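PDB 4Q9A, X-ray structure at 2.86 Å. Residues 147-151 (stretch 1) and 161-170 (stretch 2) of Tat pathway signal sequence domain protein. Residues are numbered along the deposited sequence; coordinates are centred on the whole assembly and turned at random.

Stretch 1, residues 147-151: EPFTL
Stretch 2 (161-170) KWYPMFDEFR

An extended, irregular segment lies against a turn and the start of a helix in the same chain, and the contact combines an apolar centre around Pro148 and Phe166 with a polar pairing at each end, burying 383 Å² in total.

Stretch 1 has no regular secondary structure, yet its backbone stays extended: phi/psi run -76/122, -65/145, -145/171, -153/150 and -108/107 from Glu147 to Leu151. This makes the side chains alternate. Pro148 and Thr150 point toward stretch 2, Phe149 and Leu151 point away, and Glu147 leaves sideways before its end comes nearer.

Stretch 2 begins in a weakly bonded helix that started earlier in the chain, passes through Trp162 (-124/-45), Tyr163 (-108/142) and a cis peptide bond before Pro164 (-87/-1), and then winds through Phe166 (-65/-29) into a helix that includes Asp167 to Arg170. Backbone hydrogen bonds tie the turn together: Phe166 N to Trp162 O at 2.9 Å, Asp167 N to Pro164 O at 3.0 Å, and Phe169 N to Phe166 O at 2.8 Å. The two stretches run in roughly opposite senses, so early residues of one meet late residues of the other. The closest CA pair, Pro148 CA and Arg170 CA at 5.9 Å, sets the register.

At the centre, the CA-to-CB bond of Phe166 points toward stretch 1, and with chi1 t (-172°) and chi2 69° its ring reaches Pro148. Pro148 CB sits 3.9 Å from Phe166 CZ, a rigid apolar ring against an aromatic one. At the Thr150 end, Thr150 (chi1 p, 62°) uses both its branches: its methyl CG2 lies 3.5 Å from Trp162 CZ3 and 4.1 Å from Phe166 CE2, while its hydroxyl OG1 makes a short 2.6 Å hydrogen bond to Tyr163 OH. Either hydroxyl could be the donor. Trp162 (chi1 m, -82°; chi2 78°) and Tyr163 (chi1 m, -41°; chi2 -79°) both point toward stretch 1, and the tyrosine ring meets OG1 at its edge, near the ring plane.

At the other end, Arg170 (chi1 m, chi2 t, chi3 p, chi4 -119°) leaves its helix sideways. Its CG packs 3.2 Å from Pro148 O, and its NE reaches Glu147 OE2 at 3.3 Å in a salt bridge whose hydrogen bond is weak, with an angle of 135°. Glu147 extends to meet it with chi1 and chi2 both t and chi3 33°. Arg170 NH1 also bridges to Asp167 OD1 at 3.3 Å, again weakly, so the guanidinium links both acids. The rule is economical: alternate residues of an extended segment supply the packing, while charge and hydroxyl pairs bracket it.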

ATOM      1  N   GLU A 147     -14.360  -9.383  10.386  1.00 48.02           N
ATOM      2  CA  GLU A 147     -15.736  -9.636   9.965  1.00 48.49           C
ATOM      3  C   GLU A 147     -15.778 -10.073   8.486  1.00 52.18           C
ATOM      4  O   GLU A 147     -15.350  -9.290   7.619  1.00 50.70           O
ATOM      5  CB  GLU A 147     -16.630  -8.379  10.182  1.00 50.08           C
ATOM      6  CG  GLU A 147     -18.118  -8.623   9.987  1.00 55.69           C
ATOM      7  CD  GLU A 147     -19.035  -7.430  10.172  1.00 74.75           C
ATOM      8  OE1 GLU A 147     -18.622  -6.293   9.846  1.00 58.28           O
ATOM      9  OE2 GLU A 147     -20.188  -7.639  10.615  1.00 72.12           O
ATOM     10  N   PRO A 148     -16.334 -11.280   8.170  1.00 48.94           N
ATOM     11  CA  PRO A 148     -16.525 -11.653   6.748  1.00 48.56           C
ATOM     12  C   PRO A 148     -17.555 -10.692   6.121  1.00 55.80           C
ATOM     13  O   PRO A 148     -18.445 -10.215   6.840  1.00 57.63           O
ATOM     14  CB  PRO A 148     -17.009 -13.099   6.815  1.00 50.44           C
ATOM     15  CG  PRO A 148     -17.609 -13.240   8.158  1.00 55.79           C
ATOM     16  CD  PRO A 148     -16.929 -12.281   9.080  1.00 50.66           C
ATOM     17  N   PHE A 149     -17.401 -10.331   4.830  1.00 52.40           N
ATOM     18  CA  PHE A 149     -18.234  -9.295   4.210  1.00 53.21           C
ATOM     19  C   PHE A 149     -18.572  -9.533   2.739  1.00 58.02           C
ATOM     20  O   PHE A 149     -17.940 -10.357   2.078  1.00 58.55           O
ATOM     21  CB  PHE A 149     -17.473  -7.941   4.294  1.00 54.77           C
ATOM     22  CG  PHE A 149     -16.110  -7.989   3.619  1.00 55.37           C
ATOM     23  CD1 PHE A 149     -15.978  -7.733   2.257  1.00 58.51           C
ATOM     24  CD2 PHE A 149     -14.975  -8.369   4.329  1.00 56.09           C
ATOM     25  CE1 PHE A 149     -14.739  -7.863   1.621  1.00 58.74           C
ATOM     26  CE2 PHE A 149     -13.737  -8.483   3.696  1.00 58.05           C
ATOM     27  CZ  PHE A 149     -13.626  -8.226   2.345  1.00 56.62           C
ATOM     28  N   THR A 150     -19.483  -8.693   2.201  1.00 54.54           N
ATOM     29  CA  THR A 150     -19.900  -8.651   0.793  1.00 54.07           C
ATOM     30  C   THR A 150     -20.380  -7.256   0.385  1.00 58.69           C
ATOM     31  O   THR A 150     -20.975  -6.530   1.194  1.00 59.18           O
ATOM     32  CB  THR A 150     -21.041  -9.636   0.465  1.00 55.42           C
ATOM     33  OG1 THR A 150     -22.192  -9.289   1.244  1.00 56.45           O
ATOM     34  CG2 THR A 150     -20.655 -11.111   0.622  1.00 51.32           C
ATOM     35  N   LEU A 151     -20.191  -6.932  -0.900  1.00 54.08           N
ATOM     36  CA  LEU A 151     -20.692  -5.736  -1.548  1.00 53.58           C
ATOM     37  C   LEU A 151     -21.843  -6.227  -2.481  1.00 58.56           C
ATOM     38  O   LEU A 151     -21.601  -6.964  -3.440  1.00 57.53           O
ATOM     39  CB  LEU A 151     -19.549  -5.000  -2.258  1.00 53.03           C
ATOM     40  CG  LEU A 151     -18.518  -4.305  -1.317  1.00 56.70           C
ATOM     41  CD1 LEU A 151     -17.317  -5.236  -0.979  1.00 55.38           C
ATOM     42  CD2 LEU A 151     -18.016  -3.002  -1.926  1.00 56.80           C
ATOM     43  N   LYS A 161     -29.943 -15.190  -3.155  1.00 62.01           N
ATOM     44  CA  LYS A 161     -29.145 -16.369  -2.797  1.00 60.47           C
ATOM     45  C   LYS A 161     -28.158 -16.104  -1.649  1.00 62.44           C
ATOM     46  O   LYS A 161     -27.454 -17.033  -1.250  1.00 60.97           O
ATOM     47  CB  LYS A 161     -28.371 -16.892  -4.037  1.00 61.67           C
ATOM     48  CG  LYS A 161     -29.259 -17.284  -5.224  1.00 63.64           C
ATOM     49  CD  LYS A 161     -28.744 -18.501  -5.973  1.00 67.21           C
ATOM     50  CE  LYS A 161     -29.701 -18.933  -7.068  1.00 75.02           C
ATOM     51  NZ  LYS A 161     -30.562 -20.096  -6.671  1.00 75.29           N
ATOM     52  N   TRP A 162     -28.121 -14.869  -1.093  1.00 59.64           N
ATOM     53  CA  TRP A 162     -27.157 -14.528  -0.040  1.00 58.79           C
ATOM     54  C   TRP A 162     -27.752 -14.009   1.257  1.00 65.12           C
ATOM     55  O   TRP A 162     -27.286 -14.394   2.330  1.00 64.20           O
ATOM     56  CB  TRP A 162     -26.179 -13.466  -0.555  1.00 56.35           C
ATOM     57  CG  TRP A 162     -25.063 -14.035  -1.365  1.00 56.95           C
ATOM     58  CD1 TRP A 162     -25.113 -14.443  -2.665  1.00 60.46           C
ATOM     59  CD2 TRP A 162     -23.737 -14.299  -0.911  1.00 55.97           C
ATOM     60  NE1 TRP A 162     -23.896 -14.940  -3.051  1.00 59.41           N
ATOM     61  CE2 TRP A 162     -23.030 -14.867  -1.992  1.00 60.20           C
ATOM     62  CE3 TRP A 162     -23.065 -14.093   0.309  1.00 56.44           C
ATOM     63  CZ2 TRP A 162     -21.682 -15.226  -1.896  1.00 59.04           C
ATOM     64  CZ3 TRP A 162     -21.734 -14.461   0.408  1.00 57.37           C
ATOM     65  CH2 TRP A 162     -21.051 -15.008  -0.688  1.00 58.30           C
ATOM     66  N   TYR A 163     -28.712 -13.086   1.171  1.00 64.33           N
ATOM     67  CA  TYR A 163     -29.260 -12.413   2.345  1.00 64.86           C
ATOM     68  C   TYR A 163     -30.685 -12.880   2.654  1.00 70.13           C
ATOM     69  O   TYR A 163     -31.447 -13.163   1.721  1.00 70.72           O
ATOM     70  CB  TYR A 163     -29.198 -10.885   2.150  1.00 66.11           C
ATOM     71  CG  TYR A 163     -27.903 -10.437   1.499  1.00 68.27           C
ATOM     72  CD1 TYR A 163     -26.725 -10.335   2.238  1.00 68.79           C
ATOM     73  CD2 TYR A 163     -27.834 -10.197   0.128  1.00 70.07           C
ATOM     74  CE1 TYR A 163     -25.517  -9.978   1.633  1.00 67.58           C
ATOM     75  CE2 TYR A 163     -26.634  -9.831  -0.486  1.00 70.19           C
ATOM     76  CZ  TYR A 163     -25.477  -9.722   0.271  1.00 76.04           C
ATOM     77  OH  TYR A 163     -24.302  -9.344  -0.337  1.00 76.25           O
ATOM     78  N   PRO A 164     -31.051 -13.031   3.956  1.00 66.16           N
ATOM     79  CA  PRO A 164     -30.278 -12.703   5.178  1.00 64.14           C
ATOM     80  C   PRO A 164     -29.338 -13.795   5.699  1.00 63.31           C
ATOM     81  O   PRO A 164     -28.669 -13.578   6.710  1.00 61.76           O
ATOM     82  CB  PRO A 164     -31.385 -12.454   6.209  1.00 67.57           C
ATOM     83  CG  PRO A 164     -32.488 -13.392   5.800  1.00 73.62           C
ATOM     84  CD  PRO A 164     -32.424 -13.464   4.290  1.00 69.19           C
HETATM   85  N   MSE A 165     -29.302 -14.959   5.033  1.00 57.62           N
HETATM   86  CA  MSE A 165     -28.503 -16.135   5.407  1.00 55.67           C
HETATM   87  C   MSE A 165     -27.086 -15.790   5.840  1.00 58.37           C
HETATM   88  O   MSE A 165     -26.658 -16.202   6.923  1.00 58.18           O
HETATM   89  CB  MSE A 165     -28.406 -17.119   4.231  1.00 57.73           C
HETATM   90  CG  MSE A 165     -29.687 -17.875   3.931  1.00 66.01           C
HETATM   91 SE   MSE A 165     -31.001 -16.765   3.054  0.75 73.97          SE
HETATM   92  CE  MSE A 165     -30.227 -16.587   1.267  1.00 69.30           C
ATOM     93  N   PHE A 166     -26.364 -15.038   4.990  1.00 54.31           N
ATOM     94  CA  PHE A 166     -24.968 -14.701   5.232  1.00 53.15           C
ATOM     95  C   PHE A 166     -24.776 -13.812   6.477  1.00 59.27           C
ATOM     96  O   PHE A 166     -23.741 -13.941   7.141  1.00 57.67           O
ATOM     97  CB  PHE A 166     -24.302 -14.069   3.997  1.00 53.68           C
ATOM     98  CG  PHE A 166     -22.804 -13.893   4.142  1.00 53.78           C
ATOM     99  CD1 PHE A 166     -21.954 -15.000   4.160  1.00 55.69           C
ATOM    100  CD2 PHE A 166     -22.245 -12.621   4.297  1.00 54.99           C
ATOM    101  CE1 PHE A 166     -20.573 -14.835   4.306  1.00 54.68           C
ATOM    102  CE2 PHE A 166     -20.861 -12.458   4.442  1.00 55.96           C
ATOM    103  CZ  PHE A 166     -20.036 -13.566   4.446  1.00 53.15           C
ATOM    104  N   ASP A 167     -25.779 -12.969   6.834  1.00 58.32           N
ATOM    105  CA  ASP A 167     -25.716 -12.090   8.014  1.00 58.77           C
ATOM    106  C   ASP A 167     -25.470 -12.890   9.311  1.00 64.88           C
ATOM    107  O   ASP A 167     -24.881 -12.359  10.252  1.00 64.73           O
ATOM    108  CB  ASP A 167     -26.988 -11.244   8.146  1.00 61.85           C
ATOM    109  CG  ASP A 167     -27.404 -10.484   6.889  1.00 76.98           C
ATOM    110  OD1 ASP A 167     -26.518 -10.220   6.025  1.00 76.41           O
ATOM    111  OD2 ASP A 167     -28.615 -10.123   6.779  1.00 83.55           O
ATOM    112  N   GLU A 168     -25.875 -14.180   9.323  1.00 62.24           N
ATOM    113  CA  GLU A 168     -25.707 -15.114  10.440  1.00 61.55           C
ATOM    114  C   GLU A 168     -24.244 -15.468  10.635  1.00 62.25           C
ATOM    115  O   GLU A 168     -23.823 -15.715  11.768  1.00 61.49           O
ATOM    116  CB  GLU A 168     -26.552 -16.376  10.222  1.00 64.10           C
ATOM    117  CG  GLU A 168     -28.043 -16.120  10.406  1.00 75.03           C
ATOM    118  CD  GLU A 168     -28.450 -15.432  11.702  1.00 95.38           C
ATOM    119  OE1 GLU A 168     -28.045 -15.909  12.785  1.00 94.51           O
ATOM    120  OE2 GLU A 168     -29.159 -14.402  11.633  1.00 89.00           O
ATOM    121  N   PHE A 169     -23.470 -15.456   9.530  1.00 57.08           N
ATOM    122  CA  PHE A 169     -22.031 -15.714   9.509  1.00 55.40           C
ATOM    123  C   PHE A 169     -21.286 -14.539  10.143  1.00 59.36           C
ATOM    124  O   PHE A 169     -20.357 -14.752  10.920  1.00 58.56           O
ATOM    125  CB  PHE A 169     -21.544 -15.982   8.077  1.00 56.41           C
ATOM    126  CG  PHE A 169     -21.816 -17.393   7.593  1.00 58.91           C
ATOM    127  CD1 PHE A 169     -23.099 -17.794   7.243  1.00 63.30           C
ATOM    128  CD2 PHE A 169     -20.786 -18.319   7.490  1.00 60.87           C
ATOM    129  CE1 PHE A 169     -23.354 -19.100   6.826  1.00 65.01           C
ATOM    130  CE2 PHE A 169     -21.039 -19.625   7.056  1.00 64.98           C
ATOM    131  CZ  PHE A 169     -22.323 -20.005   6.723  1.00 64.25           C
ATOM    132  N   ARG A 170     -21.733 -13.305   9.863  1.00 57.39           N
ATOM    133  CA  ARG A 170     -21.158 -12.085  10.445  1.00 56.78           C
ATOM    134  C   ARG A 170     -21.474 -12.022  11.964  1.00 63.03           C
ATOM    135  O   ARG A 170     -20.618 -11.598  12.753  1.00 62.55           O
ATOM    136  CB  ARG A 170     -21.693 -10.849   9.713  1.00 55.54           C
ATOM    137  CG  ARG A 170     -21.316 -10.775   8.224  1.00 62.29           C
ATOM    138  CD  ARG A 170     -22.125  -9.741   7.440  1.00 70.35           C
ATOM    139  NE  ARG A 170     -22.319  -8.492   8.184  1.00 69.63           N
ATOM    140  CZ  ARG A 170     -23.507  -8.005   8.535  1.00 82.26           C
ATOM    141  NH1 ARG A 170     -24.623  -8.638   8.186  1.00 56.38           N
ATOM    142  NH2 ARG A 170     -23.590  -6.874   9.226  1.00 78.19           N
TER